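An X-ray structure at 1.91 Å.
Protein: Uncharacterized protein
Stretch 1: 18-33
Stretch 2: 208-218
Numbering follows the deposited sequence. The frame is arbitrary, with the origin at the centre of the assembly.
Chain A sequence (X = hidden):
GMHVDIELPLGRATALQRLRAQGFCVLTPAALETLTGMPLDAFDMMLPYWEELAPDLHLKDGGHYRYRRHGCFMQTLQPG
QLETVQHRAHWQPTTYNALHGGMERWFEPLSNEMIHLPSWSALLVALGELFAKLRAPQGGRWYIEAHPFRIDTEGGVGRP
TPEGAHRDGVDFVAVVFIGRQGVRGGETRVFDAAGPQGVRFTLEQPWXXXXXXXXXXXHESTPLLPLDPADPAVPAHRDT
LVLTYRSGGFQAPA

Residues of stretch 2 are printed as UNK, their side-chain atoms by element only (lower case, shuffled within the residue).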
# COMPACT_ATOMS: atom_id res chain seq x y z
N ARG A 18 -11.15 -2.50 -15.26
CA ARG A 18 -10.69 -1.16 -14.88
C ARG A 18 -9.14 -1.08 -14.86
O ARG A 18 -8.55 -0.17 -15.40
CB ARG A 18 -11.23 -0.79 -13.50
CG ARG A 18 -12.73 -0.48 -13.46
CD ARG A 18 -13.04 1.01 -13.80
NE ARG A 18 -14.32 1.43 -13.21
CZ ARG A 18 -15.48 1.44 -13.84
NH1 ARG A 18 -15.60 1.03 -15.10
NH2 ARG A 18 -16.56 1.81 -13.17
N LEU A 19 -8.51 -2.08 -14.26
CA LEU A 19 -7.06 -2.12 -14.18
C LEU A 19 -6.44 -2.26 -15.54
O LEU A 19 -5.43 -1.64 -15.80
CB LEU A 19 -6.59 -3.28 -13.29
CG LEU A 19 -6.65 -3.00 -11.80
CD1 LEU A 19 -6.70 -4.30 -11.01
CD2 LEU A 19 -5.47 -2.09 -11.42
N ARG A 20 -7.04 -3.07 -16.41
CA ARG A 20 -6.56 -3.13 -17.78
C ARG A 20 -6.71 -1.79 -18.48
O ARG A 20 -5.83 -1.33 -19.18
CB ARG A 20 -7.36 -4.16 -18.58
CG ARG A 20 -6.91 -4.31 -20.01
CD ARG A 20 -5.45 -4.76 -20.09
NE ARG A 20 -5.14 -5.19 -21.46
CZ ARG A 20 -4.16 -4.70 -22.23
NH1 ARG A 20 -3.33 -3.78 -21.79
NH2 ARG A 20 -4.00 -5.19 -23.45
N ALA A 21 -7.88 -1.19 -18.36
CA ALA A 21 -8.21 -0.00 -19.12
C ALA A 21 -7.50 1.28 -18.63
O ALA A 21 -7.05 2.10 -19.45
CB ALA A 21 -9.75 0.20 -19.15
N GLN A 22 -7.47 1.49 -17.31
CA GLN A 22 -6.93 2.72 -16.77
C GLN A 22 -5.77 2.54 -15.76
O GLN A 22 -5.23 3.52 -15.25
CB GLN A 22 -8.05 3.53 -16.09
CG GLN A 22 -8.73 2.85 -14.90
CD GLN A 22 -9.82 3.70 -14.28
OE1 GLN A 22 -10.48 4.50 -14.97
NE2 GLN A 22 -10.04 3.53 -12.96
N GLY A 23 -5.46 1.30 -15.41
CA GLY A 23 -4.30 1.00 -14.62
C GLY A 23 -4.48 1.14 -13.12
O GLY A 23 -3.51 1.00 -12.36
N PHE A 24 -5.71 1.42 -12.68
CA PHE A 24 -5.99 1.42 -11.23
C PHE A 24 -7.47 1.20 -11.02
O PHE A 24 -8.27 1.33 -11.95
CB PHE A 24 -5.57 2.72 -10.54
CG PHE A 24 -6.50 3.89 -10.81
CD1 PHE A 24 -6.44 4.58 -12.01
CD2 PHE A 24 -7.44 4.28 -9.89
CE1 PHE A 24 -7.30 5.62 -12.28
CE2 PHE A 24 -8.33 5.34 -10.16
CZ PHE A 24 -8.24 6.00 -11.34
N CYS A 25 -7.83 0.86 -9.81
CA CYS A 25 -9.21 0.92 -9.41
C CYS A 25 -9.28 1.01 -7.89
O CYS A 25 -8.32 0.66 -7.18
CB CYS A 25 -9.98 -0.28 -9.90
SG CYS A 25 -9.52 -1.83 -9.14
N VAL A 26 -10.43 1.47 -7.40
CA VAL A 26 -10.69 1.55 -5.98
C VAL A 26 -11.72 0.50 -5.59
O VAL A 26 -12.76 0.44 -6.22
CB VAL A 26 -11.22 2.94 -5.66
CG1 VAL A 26 -11.61 3.08 -4.13
CG2 VAL A 26 -10.18 4.01 -6.09
N LEU A 27 -11.44 -0.29 -4.55
CA LEU A 27 -12.42 -1.20 -3.97
C LEU A 27 -12.97 -0.54 -2.69
O LEU A 27 -12.19 -0.20 -1.77
CB LEU A 27 -11.79 -2.55 -3.59
CG LEU A 27 -11.02 -3.28 -4.70
CD1 LEU A 27 -10.48 -4.56 -4.10
CD2 LEU A 27 -11.96 -3.61 -5.90
N THR A 28 -14.28 -0.39 -2.61
CA THR A 28 -14.92 0.04 -1.38
C THR A 28 -14.70 -1.07 -0.35
O THR A 28 -14.43 -2.24 -0.73
CB THR A 28 -16.44 0.27 -1.57
OG1 THR A 28 -17.09 -0.97 -1.92
CG2 THR A 28 -16.73 1.31 -2.68
N PRO A 29 -14.85 -0.76 0.95
CA PRO A 29 -14.78 -1.82 1.97
C PRO A 29 -15.74 -2.98 1.69
O PRO A 29 -15.39 -4.13 1.93
CB PRO A 29 -15.13 -1.08 3.26
CG PRO A 29 -14.82 0.38 2.98
CD PRO A 29 -15.16 0.55 1.55
N ALA A 30 -16.92 -2.72 1.16
CA ALA A 30 -17.81 -3.80 0.81
C ALA A 30 -17.22 -4.67 -0.33
O ALA A 30 -17.30 -5.91 -0.29
CB ALA A 30 -19.25 -3.27 0.47
N ALA A 31 -16.62 -4.04 -1.35
CA ALA A 31 -16.00 -4.78 -2.44
C ALA A 31 -14.85 -5.66 -1.93
O ALA A 31 -14.69 -6.79 -2.39
CB ALA A 31 -15.54 -3.84 -3.58
N LEU A 32 -14.08 -5.16 -0.96
CA LEU A 32 -13.02 -5.94 -0.32
C LEU A 32 -13.53 -7.15 0.43
O LEU A 32 -12.99 -8.27 0.29
CB LEU A 32 -12.19 -5.07 0.65
CG LEU A 32 -10.89 -5.75 1.12
CD1 LEU A 32 -9.88 -5.96 -0.02
CD2 LEU A 32 -10.22 -5.00 2.24
N GLU A 33 -14.60 -6.96 1.18
CA GLU A 33 -15.30 -8.08 1.82
C GLU A 33 -15.72 -9.16 0.83
O GLU A 33 -15.51 -10.34 1.05
CB GLU A 33 -16.60 -7.63 2.46
CG GLU A 33 -16.49 -7.10 3.79
CD GLU A 33 -17.86 -7.03 4.44
OE1 GLU A 33 -18.81 -6.54 3.79
OE2 GLU A 33 -17.99 -7.49 5.58
N UNK A 208 -10.93 0.75 2.57
CA UNK A 208 -10.96 1.12 1.19
C UNK A 208 -9.58 0.77 0.62
O UNK A 208 -8.56 1.06 1.26
c UNK A 208 -11.39 2.91 -0.56
c UNK A 208 -11.28 2.63 0.97
o UNK A 208 -12.51 2.98 1.64
N UNK A 209 -9.55 0.13 -0.55
CA UNK A 209 -8.30 -0.27 -1.20
C UNK A 209 -8.08 0.31 -2.61
O UNK A 209 -8.93 0.24 -3.47
c UNK A 209 -8.43 -2.31 0.19
c UNK A 209 -8.18 -1.78 -1.22
c UNK A 209 -6.81 -2.16 -1.72
N UNK A 210 -6.90 0.89 -2.82
CA UNK A 210 -6.50 1.36 -4.12
C UNK A 210 -5.59 0.31 -4.72
O UNK A 210 -4.52 0.04 -4.18
c UNK A 210 -6.06 3.55 -6.31
c UNK A 210 -4.25 4.53 -4.84
c UNK A 210 -5.03 3.27 -5.23
c UNK A 210 -5.74 2.69 -3.99
N UNK A 211 -6.01 -0.24 -5.85
CA UNK A 211 -5.24 -1.19 -6.65
C UNK A 211 -4.55 -0.44 -7.78
O UNK A 211 -5.21 0.39 -8.44
c UNK A 211 -6.94 -3.11 -6.17
c UNK A 211 -6.00 -3.67 -5.03
c UNK A 211 -7.78 -4.23 -6.79
c UNK A 211 -6.13 -2.29 -7.22
N UNK A 212 -3.25 -0.67 -7.97
CA UNK A 212 -2.43 0.02 -8.98
C UNK A 212 -1.63 -0.98 -9.84
O UNK A 212 -1.02 -1.91 -9.33
c UNK A 212 -1.40 0.95 -8.30
c UNK A 212 -1.90 2.04 -7.35
c UNK A 212 -2.58 3.19 -8.12
c UNK A 212 -0.74 2.58 -6.49
N UNK A 213 -1.64 -0.78 -11.14
CA UNK A 213 -0.71 -1.46 -12.04
C UNK A 213 0.49 -0.55 -12.09
O UNK A 213 0.52 0.51 -12.76
c UNK A 213 -1.33 -1.62 -13.41
c UNK A 213 -0.40 -2.26 -14.42
o UNK A 213 0.83 -2.37 -14.19
o UNK A 213 -0.92 -2.63 -15.47
N UNK A 214 1.51 -0.99 -11.39
CA UNK A 214 2.70 -0.17 -11.18
C UNK A 214 3.48 0.12 -12.46
O UNK A 214 4.37 0.96 -12.46
c UNK A 214 3.61 -0.85 -10.17
o UNK A 214 4.15 1.12 -8.97
c UNK A 214 4.59 0.10 -9.57
o UNK A 214 5.80 -0.16 -9.73
N UNK A 215 3.17 -0.59 -13.54
CA UNK A 215 3.81 -0.31 -14.84
C UNK A 215 3.00 0.68 -15.70
O UNK A 215 3.44 1.06 -16.76
o UNK A 215 4.81 -4.12 -16.72
n UNK A 215 6.11 -4.73 -15.02
c UNK A 215 5.31 -3.88 -15.62
c UNK A 215 4.04 -1.63 -15.61
c UNK A 215 5.03 -2.58 -14.87
N UNK A 216 1.82 1.09 -15.24
CA UNK A 216 0.94 1.93 -16.06
C UNK A 216 0.55 3.26 -15.43
O UNK A 216 0.14 4.16 -16.13
c UNK A 216 -0.32 1.16 -16.36
c UNK A 216 0.37 0.55 -18.69
c UNK A 216 -0.09 0.03 -17.35
n UNK A 216 1.44 -0.04 -19.23
o UNK A 216 -0.23 1.48 -19.24
N UNK A 217 0.64 3.36 -14.11
CA UNK A 217 0.25 4.57 -13.40
C UNK A 217 1.36 4.92 -12.40
O UNK A 217 2.24 4.08 -12.06
c UNK A 217 -2.21 4.11 -13.70
c UNK A 217 -1.01 3.29 -11.63
c UNK A 217 -1.10 4.40 -12.68
N UNK A 218 1.35 6.19 -12.02
CA UNK A 218 2.14 6.70 -10.91
C UNK A 218 1.19 7.35 -9.89
O UNK A 218 0.04 7.66 -10.20
c UNK A 218 3.26 7.66 -11.35
c UNK A 218 2.70 8.91 -12.07
c UNK A 218 3.77 9.91 -12.45
c UNK A 218 4.34 6.90 -12.23
O HOH W 1 -2.88 -1.10 -17.05

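Position 208 carries three side-chain atoms, one carbon bearing an oxygen and a second carbon. The end carbon lies 3.4 Å from Leu27 O and 3.6 Å from Val26 CG1, and the oxygen 3.6 Å from Pro29 CD, so one small side chain fills the corner where strand 24-27 turns into the next helix. That fork is threonine, Thr208.

Position 209 has three carbons, forked at the first. Its backbone pairs with Leu27 in both directions, N to Leu27 O at 2.9 Å and O to Leu27 N at 2.8 Å. One end carbon reaches Leu32 CD2 at 3.8 Å, tying the strand to the helix that follows Thr28. This is valine, Val209, and the reaching atom is CG2.

Position 210 shows four carbons, forked at the second. It sits opposite Val26 in a pair without hydrogen bonds. One end carbon approaches Phe24 CD2 at 3.9 Å and Val26 CG2 at 4.2 Å, bridging two neighbours on the same face of the sheet. The fork makes it leucine, Leu210.

Position 211 repeats the four carbons forked at the second, now on the other face. Its N donates to Cys25 O at 2.8 Å, and its O accepts from Cys25 N at 3.0 Å. One end carbon lies 3.8 Å from both Cys25 SG and Leu27 CD1, and its CB is 4.3 Å from Leu19 CD2. This is again leucine; Leu211 gives up more surface to stretch 1 than any other residue of its strand.

Position 212, with the same four-carbon fork, returns to the side of the sheet that carries Phe24 and Val26, where an end carbon meets Phe24 CB at 3.9 Å. It is a third leucine, Leu212, touching through CD2.

Position 213 has two carbons, the second carrying two oxygens. Its N donates to Gly23 O at 2.9 Å, in a nearly straight bond. One side-chain oxygen and Leu19 O, each 2.9 Å from water 1, both accept a hydrogen bond from it. This is aspartate; Asp213 OD1 accepts from the backbone N of 215 at 3.0 Å, bracing the turn.

Position 214 has the same composition, two carbons and two oxygens; it points away and touches nothing here. It is Asp214. Position 215, three carbons ending in one oxygen and one nitrogen, is also out of reach: Gln215. Position 216 has that amide pattern too, and its CB comes 4.3 Å from Gly23 CA: Gln216.

Position 217 has three carbons forked at the first. One end carbon packs 3.4 Å from Gln22 O, the other 3.5 Å from Gly23 O. This is valine, Val217. Position 218 has four carbons forked at the first, one arm two carbons long, beyond reach of stretch 1: Ile218.

The contact is an antiparallel ladder with alternating faces: Leu210 and Leu212 join Phe24 and Val26, while Val209 and Leu211 join Cys25 and Leu27, with Leu19 and Leu32 packing from the helices. Gly23 starts it: its positive phi favours glycine, and an ideal CB would stand 2.8 Å from Val217 CG1, a clash. The contact combines a backbone register, apolar side chains alternating between the two sides of the sheet, and a bare glycine where the turn closes in.

Stretch 2, residues 208-218: TVLLLDDQQVI
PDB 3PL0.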